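Local coordinates for protein dehydrogenase (Chromobacterium violaceum, PDB 3Q2I) that probably oxidises the sugar of UDP-GlcNAcA with NAD, as one step in making 2,3-diacetamido-2,3-dideoxy-D-mannuronic acid, at residues S85-P89 / T104-T110; R167-Y172 / A217-E221; A187-A192 / M240-M244. One frame throughout, in Å; residues are numbered along the deposited sequence. Where two conformers were deposited one is given.

Interaction 1: S85-P89 / T104-T110. With NAI (1,4-dihydronicotinamide adenine dinucleotide), chain B.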
loop_
_atom_site.group_PDB
_atom_site.type_symbol
_atom_site.label_atom_id
_atom_site.label_comp_id
_atom_site.label_asym_id
_atom_site.label_seq_id
_atom_site.Cartn_x
_atom_site.Cartn_y
_atom_site.Cartn_z
ATOM N N SER A 85 -23.574 -21.845 14.608
ATOM C CA SER A 85 -22.786 -22.008 13.392
ATOM C C SER A 85 -21.306 -22.186 13.682
ATOM O O SER A 85 -20.650 -23.045 13.061
ATOM C CB SER A 85 -23.003 -20.852 12.404
ATOM O OG SER A 85 -24.414 -20.634 12.258
ATOM N N GLY A 86 -20.763 -21.381 14.604
ATOM C CA GLY A 86 -19.328 -21.413 14.930
ATOM C C GLY A 86 -18.852 -22.698 15.598
ATOM O O GLY A 86 -17.652 -22.953 15.741
ATOM N N LEU A 87 -19.824 -23.531 16.029
ATOM C CA LEU A 87 -19.478 -24.855 16.527
ATOM C C LEU A 87 -19.451 -25.950 15.458
ATOM O O LEU A 87 -18.844 -26.992 15.684
ATOM C CB LEU A 87 -20.513 -25.259 17.617
ATOM C CG LEU A 87 -20.391 -24.446 18.910
ATOM C CD1 LEU A 87 -21.486 -25.015 19.820
ATOM C CD2 LEU A 87 -19.042 -24.524 19.558
ATOM N N HIS A 88 -19.979 -25.681 14.278
ATOM C CA HIS A 88 -20.046 -26.750 13.256
ATOM C C HIS A 88 -18.662 -27.325 12.966
ATOM O O HIS A 88 -18.498 -28.503 12.763
ATOM C CB HIS A 88 -20.721 -26.339 11.938
ATOM C CG HIS A 88 -22.115 -25.811 12.107
ATOM N ND1 HIS A 88 -22.744 -25.047 11.153
ATOM C CD2 HIS A 88 -22.991 -25.912 13.140
ATOM C CE1 HIS A 88 -23.973 -24.753 11.548
ATOM N NE2 HIS A 88 -24.132 -25.252 12.760
ATOM N N PRO A 89 -17.629 -26.481 12.795
ATOM C CA PRO A 89 -16.348 -27.078 12.402
ATOM C C PRO A 89 -15.779 -28.059 13.411
ATOM O O PRO A 89 -15.353 -29.162 13.010
ATOM C CB PRO A 89 -15.441 -25.818 12.173
ATOM C CG PRO A 89 -16.474 -24.802 11.684
ATOM C CD PRO A 89 -17.606 -25.002 12.709
ATOM N N THR A 104 -23.992 -30.778 7.916
ATOM C CA THR A 104 -23.937 -29.580 8.764
ATOM C C THR A 104 -24.953 -28.576 8.248
ATOM O O THR A 104 -25.142 -28.412 7.038
ATOM C CB THR A 104 -22.507 -28.931 8.785
ATOM O OG1 THR A 104 -22.588 -27.751 9.618
ATOM C CG2 THR A 104 -22.120 -28.528 7.343
ATOM N N GLU A 105 -25.671 -27.925 9.167
ATOM C CA GLU A 105 -26.437 -26.755 8.791
ATOM C C GLU A 105 -25.488 -25.651 8.259
ATOM O O GLU A 105 -24.283 -25.720 8.488
ATOM C CB GLU A 105 -27.273 -26.244 9.946
ATOM C CG GLU A 105 -28.725 -26.771 9.866
ATOM C CD GLU A 105 -29.508 -26.267 8.691
ATOM O OE1 GLU A 105 -30.637 -26.775 8.421
ATOM O OE2 GLU A 105 -29.041 -25.403 7.916
ATOM N N LYS A 106 -26.071 -24.735 7.514
ATOM C CA LYS A 106 -25.328 -23.569 7.007
ATOM C C LYS A 106 -25.237 -22.552 8.124
ATOM O O LYS A 106 -26.031 -22.523 9.069
ATOM C CB LYS A 106 -26.057 -22.984 5.799
ATOM C CG LYS A 106 -27.448 -22.412 6.135
ATOM C CD LYS A 106 -27.378 -21.077 6.882
ATOM C CE LYS A 106 -28.550 -20.159 6.561
ATOM N NZ LYS A 106 -28.553 -18.848 7.357
ATOM N N PRO A 107 -24.281 -21.626 8.027
ATOM C CA PRO A 107 -23.138 -21.841 7.133
ATOM C C PRO A 107 -22.233 -22.897 7.758
ATOM O O PRO A 107 -22.307 -23.159 8.958
ATOM C CB PRO A 107 -22.418 -20.485 7.187
ATOM C CG PRO A 107 -22.678 -19.978 8.610
ATOM C CD PRO A 107 -24.115 -20.502 8.968
ATOM N N MET A 108 -21.393 -23.517 6.937
ATOM C CA MET A 108 -20.575 -24.605 7.429
ATOM C C MET A 108 -19.566 -24.187 8.490
ATOM O O MET A 108 -19.202 -24.960 9.360
ATOM C CB MET A 108 -19.900 -25.400 6.315
ATOM C CG MET A 108 -18.849 -24.531 5.594
ATOM S SD MET A 108 -18.317 -25.200 3.975
ATOM C CE MET A 108 -17.486 -26.688 4.488
ATOM N N ALA A 109 -19.093 -22.934 8.391
ATOM C CA ALA A 109 -18.147 -22.397 9.366
ATOM C C ALA A 109 -18.315 -20.889 9.398
ATOM O O ALA A 109 -19.021 -20.341 8.544
ATOM C CB ALA A 109 -16.660 -22.743 8.986
ATOM N N THR A 110 -17.656 -20.248 10.366
ATOM C CA THR A 110 -17.701 -18.773 10.453
ATOM C C THR A 110 -16.326 -18.180 10.111
ATOM O O THR A 110 -16.183 -16.956 10.082
ATOM C CB THR A 110 -18.108 -18.287 11.829
ATOM O OG1 THR A 110 -17.226 -18.809 12.840
ATOM C CG2 THR A 110 -19.570 -18.697 12.180
HETATM P PA NAI B . -30.866 -22.316 18.299
HETATM O O1A NAI B . -30.194 -21.400 19.239
HETATM O O2A NAI B . -32.456 -22.329 18.222
HETATM O O5B NAI B . -30.444 -23.826 18.493
HETATM C C5B NAI B . -29.417 -23.928 19.439
HETATM C C4B NAI B . -29.322 -25.383 19.878
HETATM O O4B NAI B . -27.980 -25.890 19.982
HETATM C C3B NAI B . -29.818 -25.104 21.298
HETATM O O3B NAI B . -30.890 -25.994 21.644
HETATM C C2B NAI B . -28.554 -25.144 22.173
HETATM O O2B NAI B . -28.781 -25.533 23.521
HETATM C C1B NAI B . -27.782 -26.226 21.381
HETATM N N9A NAI B . -26.377 -26.296 21.709
HETATM C C8A NAI B . -25.512 -25.238 21.851
HETATM N N7A NAI B . -24.317 -25.709 22.075
HETATM C C5A NAI B . -24.315 -27.082 21.993
HETATM C C6A NAI B . -23.356 -28.103 22.156
HETATM N N6A NAI B . -22.029 -27.830 22.412
HETATM N N1A NAI B . -23.756 -29.381 22.050
HETATM C C2A NAI B . -25.023 -29.656 21.818
HETATM N N3A NAI B . -25.986 -28.751 21.658
HETATM C C4A NAI B . -25.649 -27.448 21.770
HETATM O O3 NAI B . -30.336 -21.979 16.835
HETATM P PN NAI B . -30.959 -22.340 15.467
HETATM O O1N NAI B . -31.727 -21.181 14.898
HETATM O O2N NAI B . -31.682 -23.708 15.417
HETATM O O5D NAI B . -29.737 -22.288 14.393
HETATM C C5D NAI B . -29.045 -23.515 14.433
HETATM C C4D NAI B . -28.105 -23.657 13.240
HETATM O O4D NAI B . -28.972 -23.764 12.099
HETATM C C3D NAI B . -27.253 -22.393 12.928
HETATM O O3D NAI B . -26.040 -22.867 12.340
HETATM C C2D NAI B . -28.062 -21.668 11.846
HETATM O O2D NAI B . -27.231 -20.941 10.944
HETATM C C1D NAI B . -28.741 -22.828 11.061
HETATM N N1N NAI B . -29.968 -22.431 10.407
HETATM C C2N NAI B . -30.143 -22.721 9.136
HETATM C C3N NAI B . -31.273 -22.301 8.422
HETATM C C7N NAI B . -31.471 -22.663 7.001
HETATM O O7N NAI B . -32.142 -22.038 6.200
HETATM N N7N NAI B . -30.869 -23.780 6.495
HETATM C C4N NAI B . -32.181 -21.462 9.099
HETATM C C5N NAI B . -32.005 -21.276 10.459
HETATM C C6N NAI B . -30.891 -21.755 11.101
#
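His88 is directed at the loop segment Glu105-Lys106-Pro107, where a loop that follows strand 101-104 of the Rossmann fold meets the start of helix 88-97. This Glu-Lys-Pro sequence, with a cis peptide before the proline, is the familiar signature of this dinucleotide-dependent oxidoreductase family. The contact illustrates how an imidazole can lock such a loop against a helix. ND1 of His88 gives its proton to O of Pro107 at 2.9 Å; the bond is bent (141° at the hydrogen) and the oxygen lies slightly out of the ring plane. CG anti to the carbonyl carbon (chi1 -56°) sets the ring beside the backbone N, with one face near Ser85 O, offset toward the rim, while NE2 meets the carbonyl oxygen of Thr83. Thr104 crosses His88 at about a right angle; its OG1 sits 3.1 Å from ND1 of His88 but in poor line for a bond, and it spends its proton on O of Glu105 instead. Pro89 CG and Ala109 CB press together at 3.4 Å, tighter than ordinary carbon packing. Met108 O is buried here beside CB of His88 without a polar partner.

The same loop lines the cofactor site. Glu105 bends at chi2 to bring OE2 to the carboxamide N7N of NADH at 2.8 Å in a nearly straight bond (170°), while OE1 is held by His28 and His304. Lys106 turns away from the helix, its NZ reaching Asn190 O and O4' of the UDP-sugar. Its carbonyl oxygen takes the proton of ribose O2D at 2.7 Å. From segment 85-89, Ser85 OG meets ribose O3D at 2.8 Å, and the edge of the His88 ring places CE1 2.9 Å from that same oxygen.

Interaction 2: R167-Y172 / A217-E221. With HP7 ((2S,3S,4R,5R,6R)-5-acetamido-6-[[[(2R,3S,4R,5R)-5-(2,4-dioxopyrimidin-1-yl)-3,4-dihydroxy-oxolan-2-yl]methoxy-hydroxy-phosphoryl]oxy-hydroxy-phosphoryl]oxy-3,4-dihydroxy-oxane-2-carboxylic acid), chain C.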
loop_
_atom_site.group_PDB
_atom_site.type_symbol
_atom_site.label_atom_id
_atom_site.label_comp_id
_atom_site.label_asym_id
_atom_site.label_seq_id
_atom_site.Cartn_x
_atom_site.Cartn_y
_atom_site.Cartn_z
ATOM N N ARG A 167 -35.033 -7.800 11.346
ATOM C CA ARG A 167 -34.707 -8.608 12.521
ATOM C C ARG A 167 -34.599 -7.632 13.677
ATOM O O ARG A 167 -33.768 -6.724 13.672
ATOM C CB ARG A 167 -33.362 -9.347 12.414
ATOM C CG ARG A 167 -33.284 -10.342 11.288
ATOM C CD ARG A 167 -34.296 -11.463 11.470
ATOM N NE ARG A 167 -34.172 -12.510 10.462
ATOM C CZ ARG A 167 -34.843 -12.524 9.324
ATOM N NH1 ARG A 167 -34.674 -13.554 8.494
ATOM N NH2 ARG A 167 -35.668 -11.534 8.988
ATOM N N PRO A 168 -35.496 -7.756 14.677
ATOM C CA PRO A 168 -35.480 -6.807 15.778
ATOM C C PRO A 168 -34.440 -7.248 16.808
ATOM O O PRO A 168 -33.935 -8.369 16.713
ATOM C CB PRO A 168 -36.910 -6.953 16.368
ATOM C CG PRO A 168 -37.220 -8.427 16.094
ATOM C CD PRO A 168 -36.663 -8.654 14.707
ATOM N N GLN A 169 -34.120 -6.396 17.780
ATOM C CA GLN A 169 -33.172 -6.784 18.808
ATOM C C GLN A 169 -33.511 -8.137 19.470
ATOM O O GLN A 169 -32.610 -8.907 19.854
ATOM C CB GLN A 169 -32.985 -5.677 19.846
ATOM C CG GLN A 169 -31.895 -5.892 20.847
ATOM C CD GLN A 169 -30.536 -5.843 20.185
ATOM O OE1 GLN A 169 -30.284 -4.994 19.311
ATOM N NE2 GLN A 169 -29.678 -6.778 20.547
ATOM N N GLU A 170 -34.796 -8.407 19.681
ATOM C CA GLU A 170 -35.170 -9.602 20.446
ATOM C C GLU A 170 -34.765 -10.882 19.698
ATOM O O GLU A 170 -34.468 -11.903 20.321
ATOM C CB GLU A 170 -36.683 -9.622 20.750
ATOM C CG GLU A 170 -37.575 -9.603 19.522
ATOM C CD GLU A 170 -38.986 -10.129 19.771
ATOM O OE1 GLU A 170 -39.749 -10.268 18.780
ATOM O OE2 GLU A 170 -39.332 -10.394 20.945
ATOM N N TYR A 171 -34.648 -10.807 18.366
ATOM C CA TYR A 171 -34.127 -11.940 17.580
ATOM C C TYR A 171 -32.700 -12.304 17.995
ATOM O O TYR A 171 -32.363 -13.476 18.215
ATOM C CB TYR A 171 -34.221 -11.566 16.084
ATOM C CG TYR A 171 -33.372 -12.445 15.195
ATOM C CD1 TYR A 171 -33.846 -13.656 14.711
ATOM C CD2 TYR A 171 -32.049 -12.108 14.904
ATOM C CE1 TYR A 171 -33.069 -14.495 13.933
ATOM C CE2 TYR A 171 -31.263 -12.939 14.143
ATOM C CZ TYR A 171 -31.768 -14.106 13.644
ATOM O OH TYR A 171 -30.979 -14.919 12.885
ATOM N N TYR A 172 -31.816 -11.308 18.036
ATOM C CA TYR A 172 -30.434 -11.528 18.446
ATOM C C TYR A 172 -30.291 -11.874 19.924
ATOM O O TYR A 172 -29.440 -12.642 20.295
ATOM C CB TYR A 172 -29.596 -10.286 18.141
ATOM C CG TYR A 172 -29.662 -9.913 16.674
ATOM C CD1 TYR A 172 -28.769 -10.496 15.758
ATOM C CD2 TYR A 172 -30.547 -8.947 16.194
ATOM C CE1 TYR A 172 -28.806 -10.164 14.436
ATOM C CE2 TYR A 172 -30.564 -8.589 14.848
ATOM C CZ TYR A 172 -29.686 -9.227 13.975
ATOM O OH TYR A 172 -29.724 -8.832 12.665
ATOM N N ALA A 217 -27.840 -0.145 13.764
ATOM C CA ALA A 217 -28.903 0.013 14.788
ATOM C C ALA A 217 -28.885 -1.055 15.846
ATOM O O ALA A 217 -29.211 -0.778 16.994
ATOM C CB ALA A 217 -30.262 0.041 14.178
ATOM N N ARG A 218 -28.579 -2.300 15.507
ATOM C CA ARG A 218 -28.699 -3.346 16.526
ATOM C C ARG A 218 -27.536 -3.366 17.503
ATOM O O ARG A 218 -26.445 -2.879 17.199
ATOM C CB ARG A 218 -28.877 -4.708 15.859
ATOM C CG ARG A 218 -30.119 -4.734 15.015
ATOM C CD ARG A 218 -31.417 -4.779 15.879
ATOM N NE ARG A 218 -32.547 -4.652 14.972
ATOM C CZ ARG A 218 -33.183 -3.517 14.695
ATOM N NH1 ARG A 218 -32.851 -2.403 15.354
ATOM N NH2 ARG A 218 -34.198 -3.521 13.838
ATOM N N ASN A 219 -27.784 -3.887 18.701
ATOM C CA ASN A 219 -26.761 -4.023 19.709
ATOM C C ASN A 219 -26.126 -5.409 19.638
ATOM O O ASN A 219 -26.466 -6.339 20.386
ATOM C CB ASN A 219 -27.373 -3.736 21.092
ATOM C CG ASN A 219 -27.742 -2.267 21.241
ATOM O OD1 ASN A 219 -26.938 -1.386 20.923
ATOM N ND2 ASN A 219 -28.959 -1.993 21.729
ATOM N N ILE A 220 -25.223 -5.548 18.668
ATOM C CA ILE A 220 -24.562 -6.794 18.319
ATOM C C ILE A 220 -23.205 -6.371 17.743
ATOM O O ILE A 220 -23.049 -5.219 17.421
ATOM C CB ILE A 220 -25.309 -7.562 17.229
ATOM C CG1 ILE A 220 -25.542 -6.686 15.980
ATOM C CG2 ILE A 220 -26.666 -8.047 17.756
ATOM C CD1 ILE A 220 -26.389 -7.357 14.922
ATOM N N GLU A 221 -22.300 -7.311 17.602
ATOM C CA GLU A 221 -20.989 -6.916 17.069
ATOM C C GLU A 221 -20.872 -7.169 15.569
ATOM O O GLU A 221 -20.057 -6.512 14.938
ATOM C CB GLU A 221 -19.895 -7.590 17.871
ATOM C CG GLU A 221 -19.773 -9.031 17.454
ATOM C CD GLU A 221 -18.582 -9.686 18.111
ATOM O OE1 GLU A 221 -18.661 -10.926 18.310
ATOM O OE2 GLU A 221 -17.590 -8.938 18.398
HETATM N N1 HP7 C . -38.679 -11.475 11.433
HETATM C C2 HP7 C . -39.154 -10.258 11.696
HETATM O O2 HP7 C . -38.983 -9.764 12.840
HETATM N N3 HP7 C . -39.841 -9.566 10.783
HETATM C C4 HP7 C . -40.056 -10.082 9.565
HETATM O O4 HP7 C . -40.757 -9.413 8.769
HETATM C C5 HP7 C . -39.562 -11.351 9.249
HETATM C C6 HP7 C . -38.867 -12.042 10.233
HETATM P PA HP7 C . -38.199 -16.183 9.398
HETATM P PB HP7 C . -36.644 -18.216 8.223
HETATM O "O'P" HP7 C . -32.827 -14.978 10.288
HETATM O "O'Q" HP7 C . -32.209 -16.782 11.389
HETATM C "C1'" HP7 C . -34.520 -17.018 7.259
HETATM O O1A HP7 C . -38.781 -15.478 8.183
HETATM O O1B HP7 C . -37.392 -17.958 6.936
HETATM C C1C HP7 C . -37.883 -12.152 12.466
HETATM C "C2'" HP7 C . -33.419 -17.457 6.277
HETATM N "N2'" HP7 C . -33.936 -18.441 5.325
HETATM O O2A HP7 C . -38.989 -17.182 10.198
HETATM O O2B HP7 C . -36.845 -19.468 9.051
HETATM C C2C HP7 C . -38.720 -12.995 13.419
HETATM O O2C HP7 C . -38.124 -12.787 14.704
HETATM C "C3'" HP7 C . -32.232 -18.055 7.022
HETATM O "O3'" HP7 C . -31.151 -18.120 6.062
HETATM O O3A HP7 C . -36.783 -16.870 9.081
HETATM O O3B HP7 C . -35.048 -18.199 7.878
HETATM C C3C HP7 C . -38.408 -14.418 12.988
HETATM O O3C HP7 C . -38.487 -15.316 14.096
HETATM C "C4'" HP7 C . -31.796 -17.157 8.190
HETATM O "O4'" HP7 C . -30.801 -17.765 9.005
HETATM C C4C HP7 C . -36.977 -14.350 12.462
HETATM O O4C HP7 C . -37.024 -13.079 11.797
HETATM C "C5'" HP7 C . -33.028 -16.995 9.103
HETATM O "O5'" HP7 C . -33.961 -16.248 8.327
HETATM C C5C HP7 C . -36.751 -15.423 11.419
HETATM O O5C HP7 C . -37.657 -15.046 10.390
HETATM C "C6'" HP7 C . -32.669 -16.221 10.348
HETATM C "C7'" HP7 C . -33.976 -18.332 3.999
HETATM O "O7'" HP7 C . -33.479 -17.423 3.320
HETATM C "C8'" HP7 C . -34.691 -19.454 3.283
#
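Arg218 uses its guanidinium to hold a backbone oxygen, that of Arg167, whose own guanidinium is turned to the ligand. Both belong to the C-terminal alpha/beta domain, where a loop after strand 206-214 meets the short helix 169-173. In the conformer described (Arg218 has a second), NE meets Arg167 O at 2.7 Å, almost straight (167°) and in the carbonyl plane; NH2 adds a weak bond to that oxygen. Gln169, bent at chi2, lays its amide along the backbone of Asn219: OE1 accepts from Asn219 N at 2.8 Å, and NE2 gives a longer bond to Asn219 O from above the carbonyl plane. With a further bond from NE2 to Asp173, the rotation of the amide is fixed.

Tyr172 supplies the apolar part. Its ring lies between Tyr171 CD2 on one face and Ile220 on the other, Ile220 CD1 making a CH-pi contact 4.0 Å from the ring centroid.

Segment 167-172 also grips the UDP-sugar. Arg167 NE and NH1 both bind carboxylate oxygen O'P, with NH1 also meeting ring oxygen O5' at 2.8 Å, and Tyr171 OH donates to the other carboxylate oxygen, O'Q, at 2.7 Å.

Interaction 3: A187-A192 / M240-M244. With HP7 ((2S,3S,4R,5R,6R)-5-acetamido-6-[[[(2R,3S,4R,5R)-5-(2,4-dioxopyrimidin-1-yl)-3,4-dihydroxy-oxolan-2-yl]methoxy-hydroxy-phosphoryl]oxy-hydroxy-phosphoryl]oxy-3,4-dihydroxy-oxane-2-carboxylic acid), chain C.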
loop_
_atom_site.group_PDB
_atom_site.type_symbol
_atom_site.label_atom_id
_atom_site.label_comp_id
_atom_site.label_asym_id
_atom_site.label_seq_id
_atom_site.Cartn_x
_atom_site.Cartn_y
_atom_site.Cartn_z
ATOM N N ALA A 187 -25.558 -10.068 8.825
ATOM C CA ALA A 187 -26.544 -10.052 7.748
ATOM C C ALA A 187 -26.140 -10.882 6.526
ATOM O O ALA A 187 -26.983 -11.523 5.873
ATOM C CB ALA A 187 -26.911 -8.630 7.375
ATOM N N PHE A 188 -24.850 -10.864 6.169
ATOM C CA PHE A 188 -24.408 -11.672 5.033
ATOM C C PHE A 188 -24.230 -13.156 5.353
ATOM O O PHE A 188 -24.748 -13.998 4.601
ATOM C CB PHE A 188 -23.112 -11.106 4.437
ATOM C CG PHE A 188 -23.288 -9.911 3.537
ATOM C CD1 PHE A 188 -23.750 -10.030 2.240
ATOM C CD2 PHE A 188 -22.725 -8.693 3.913
ATOM C CE1 PHE A 188 -23.835 -8.932 1.369
ATOM C CE2 PHE A 188 -22.689 -7.596 3.009
ATOM C CZ PHE A 188 -23.345 -7.707 1.782
ATOM N N MET A 189 -23.536 -13.481 6.442
ATOM C CA MET A 189 -23.165 -14.883 6.729
ATOM C C MET A 189 -24.333 -15.693 7.311
ATOM O O MET A 189 -24.411 -16.898 7.009
ATOM C CB MET A 189 -22.004 -14.885 7.708
ATOM C CG MET A 189 -21.579 -16.272 8.249
ATOM S SD MET A 189 -20.035 -16.223 9.158
ATOM C CE MET A 189 -18.847 -16.092 7.825
ATOM N N ASN A 190 -25.166 -15.024 8.088
ATOM C CA ASN A 190 -26.375 -15.701 8.609
ATOM C C ASN A 190 -27.558 -15.392 7.689
ATOM O O ASN A 190 -27.868 -16.184 6.797
ATOM C CB ASN A 190 -26.691 -15.304 10.051
ATOM C CG ASN A 190 -27.977 -15.994 10.533
ATOM O OD1 ASN A 190 -28.827 -16.290 9.714
ATOM N ND2 ASN A 190 -28.062 -16.349 11.799
ATOM N N GLN A 191 -28.148 -14.208 7.805
ATOM C CA GLN A 191 -29.526 -14.057 7.294
ATOM C C GLN A 191 -29.668 -14.205 5.797
ATOM O O GLN A 191 -30.537 -14.930 5.282
ATOM C CB GLN A 191 -30.188 -12.775 7.818
ATOM C CG GLN A 191 -30.445 -12.824 9.329
ATOM C CD GLN A 191 -29.228 -12.410 10.141
ATOM O OE1 GLN A 191 -28.374 -11.619 9.702
ATOM N NE2 GLN A 191 -29.119 -12.947 11.332
ATOM N N ALA A 192 -28.751 -13.578 5.063
ATOM C CA ALA A 192 -28.809 -13.624 3.617
ATOM C C ALA A 192 -27.924 -14.695 2.960
ATOM O O ALA A 192 -27.625 -14.595 1.765
ATOM C CB ALA A 192 -28.467 -12.215 3.076
ATOM N N MET A 240 -24.594 -6.841 -4.266
ATOM C CA MET A 240 -25.568 -7.400 -3.341
ATOM C C MET A 240 -25.725 -6.475 -2.150
ATOM O O MET A 240 -24.725 -6.014 -1.583
ATOM C CB MET A 240 -25.061 -8.762 -2.842
ATOM C CG MET A 240 -26.129 -9.340 -1.927
ATOM S SD MET A 240 -25.718 -11.063 -1.523
ATOM C CE MET A 240 -26.851 -11.347 -0.192
ATOM N N ASN A 241 -26.983 -6.140 -1.841
ATOM C CA ASN A 241 -27.294 -5.153 -0.796
ATOM C C ASN A 241 -28.140 -5.869 0.232
ATOM O O ASN A 241 -29.084 -6.611 -0.145
ATOM C CB ASN A 241 -28.188 -4.061 -1.381
ATOM C CG ASN A 241 -27.543 -3.360 -2.524
ATOM O OD1 ASN A 241 -26.437 -2.839 -2.395
ATOM N ND2 ASN A 241 -28.196 -3.370 -3.679
ATOM N N VAL A 242 -27.790 -5.759 1.507
ATOM C CA VAL A 242 -28.560 -6.432 2.539
ATOM C C VAL A 242 -28.812 -5.497 3.724
ATOM O O VAL A 242 -27.900 -4.774 4.156
ATOM C CB VAL A 242 -27.861 -7.737 2.943
ATOM C CG1 VAL A 242 -27.661 -8.611 1.710
ATOM C CG2 VAL A 242 -26.473 -7.487 3.564
ATOM N N THR A 243 -30.018 -5.525 4.312
ATOM C CA THR A 243 -30.140 -4.949 5.644
ATOM C C THR A 243 -31.175 -5.742 6.405
ATOM O O THR A 243 -32.064 -6.301 5.762
ATOM C CB THR A 243 -30.538 -3.456 5.668
ATOM O OG1 THR A 243 -30.530 -2.962 7.024
ATOM C CG2 THR A 243 -31.863 -3.235 4.903
ATOM N N MET A 244 -30.987 -5.847 7.713
ATOM C CA MET A 244 -31.996 -6.443 8.630
ATOM C C MET A 244 -32.783 -5.327 9.316
ATOM O O MET A 244 -33.486 -5.579 10.310
ATOM C CB MET A 244 -31.323 -7.369 9.652
ATOM C CG MET A 244 -30.680 -8.598 9.049
ATOM S SD MET A 244 -31.772 -9.608 8.025
ATOM C CE MET A 244 -31.006 -9.565 6.408
HETATM N N1 HP7 C . -38.679 -11.475 11.433
HETATM C C2 HP7 C . -39.154 -10.258 11.696
HETATM O O2 HP7 C . -38.983 -9.764 12.840
HETATM N N3 HP7 C . -39.841 -9.566 10.783
HETATM C C4 HP7 C . -40.056 -10.082 9.565
HETATM O O4 HP7 C . -40.757 -9.413 8.769
HETATM C C5 HP7 C . -39.562 -11.351 9.249
HETATM C C6 HP7 C . -38.867 -12.042 10.233
HETATM P PA HP7 C . -38.199 -16.183 9.398
HETATM P PB HP7 C . -36.644 -18.216 8.223
HETATM O "O'P" HP7 C . -32.827 -14.978 10.288
HETATM O "O'Q" HP7 C . -32.209 -16.782 11.389
HETATM C "C1'" HP7 C . -34.520 -17.018 7.259
HETATM O O1A HP7 C . -38.781 -15.478 8.183
HETATM O O1B HP7 C . -37.392 -17.958 6.936
HETATM C C1C HP7 C . -37.883 -12.152 12.466
HETATM C "C2'" HP7 C . -33.419 -17.457 6.277
HETATM N "N2'" HP7 C . -33.936 -18.441 5.325
HETATM O O2A HP7 C . -38.989 -17.182 10.198
HETATM O O2B HP7 C . -36.845 -19.468 9.051
HETATM C C2C HP7 C . -38.720 -12.995 13.419
HETATM O O2C HP7 C . -38.124 -12.787 14.704
HETATM C "C3'" HP7 C . -32.232 -18.055 7.022
HETATM O "O3'" HP7 C . -31.151 -18.120 6.062
HETATM O O3A HP7 C . -36.783 -16.870 9.081
HETATM O O3B HP7 C . -35.048 -18.199 7.878
HETATM C C3C HP7 C . -38.408 -14.418 12.988
HETATM O O3C HP7 C . -38.487 -15.316 14.096
HETATM C "C4'" HP7 C . -31.796 -17.157 8.190
HETATM O "O4'" HP7 C . -30.801 -17.765 9.005
HETATM C C4C HP7 C . -36.977 -14.350 12.462
HETATM O O4C HP7 C . -37.024 -13.079 11.797
HETATM C "C5'" HP7 C . -33.028 -16.995 9.103
HETATM O "O5'" HP7 C . -33.961 -16.248 8.327
HETATM C C5C HP7 C . -36.751 -15.423 11.419
HETATM O O5C HP7 C . -37.657 -15.046 10.390
HETATM C "C6'" HP7 C . -32.669 -16.221 10.348
HETATM C "C7'" HP7 C . -33.976 -18.332 3.999
HETATM O "O7'" HP7 C . -33.479 -17.423 3.320
HETATM C "C8'" HP7 C . -34.691 -19.454 3.283
#
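A chi1 of -56° puts CG1 of Val242 anti to the carbonyl carbon and leaves CG2 between N and carbonyl carbon, over the Phe188 ring, while Met240, its CG trans to N (chi1 -178°) and its chain extended, runs past the ring's rim. This is helix-on-sheet packing in the C-terminal alpha/beta domain: the short helix 187-191 lies across strand 237-243, their local axes 9.1 Å apart.

In the Val242 conformer described, CG2 stands 3.6 Å from the Phe188 ring centroid, only 8° off the normal, a CH-pi contact almost straight over the ring. Met240 and Phe188 slide past each other in opposite directions, which leaves SD of Met240 at the ring edge, 5.3 Å from the centroid, as a Met-aromatic contact. Beyond the sulfur, CE of Met240 reaches Ala192 CB at 3.7 Å. Leu335, Met338 and Tyr339 of helix 325-344 also pack on Phe188.

Where the strand ends, Met244 bends twice and sets SD against CB of Gln191 at 3.5 Å. A wider pi-type turn, closed by Ala192 N to Ala187 O, shapes the helix, which also meets the UDP-sugar: Asn190 OD1 accepts the proton of sugar O4' at 2.6 Å.

Overall arrangement
Interactions 1 and 3 are buried, whereas interaction 2 lies farther out, its centre about 22 Å from the chain centre, and is partly exposed; it joins polar side chains to backbone atoms, beside one aromatic-aliphatic contact, where interaction 3 relies on apolar and aromatic packing. Interaction 1 mixes the two and belongs to the Rossmann range, the others to the C-terminal one. The ranges meet where Met189 of interaction 3 packs on Pro107 and Thr110 of interaction 1. Interactions 2 and 3 alternate along the chain and are joined by the backbone pair Arg167 N and Met244 O. Of the three, interaction 1 touches the cofactor, and all three supply groups to the UDP-sugar.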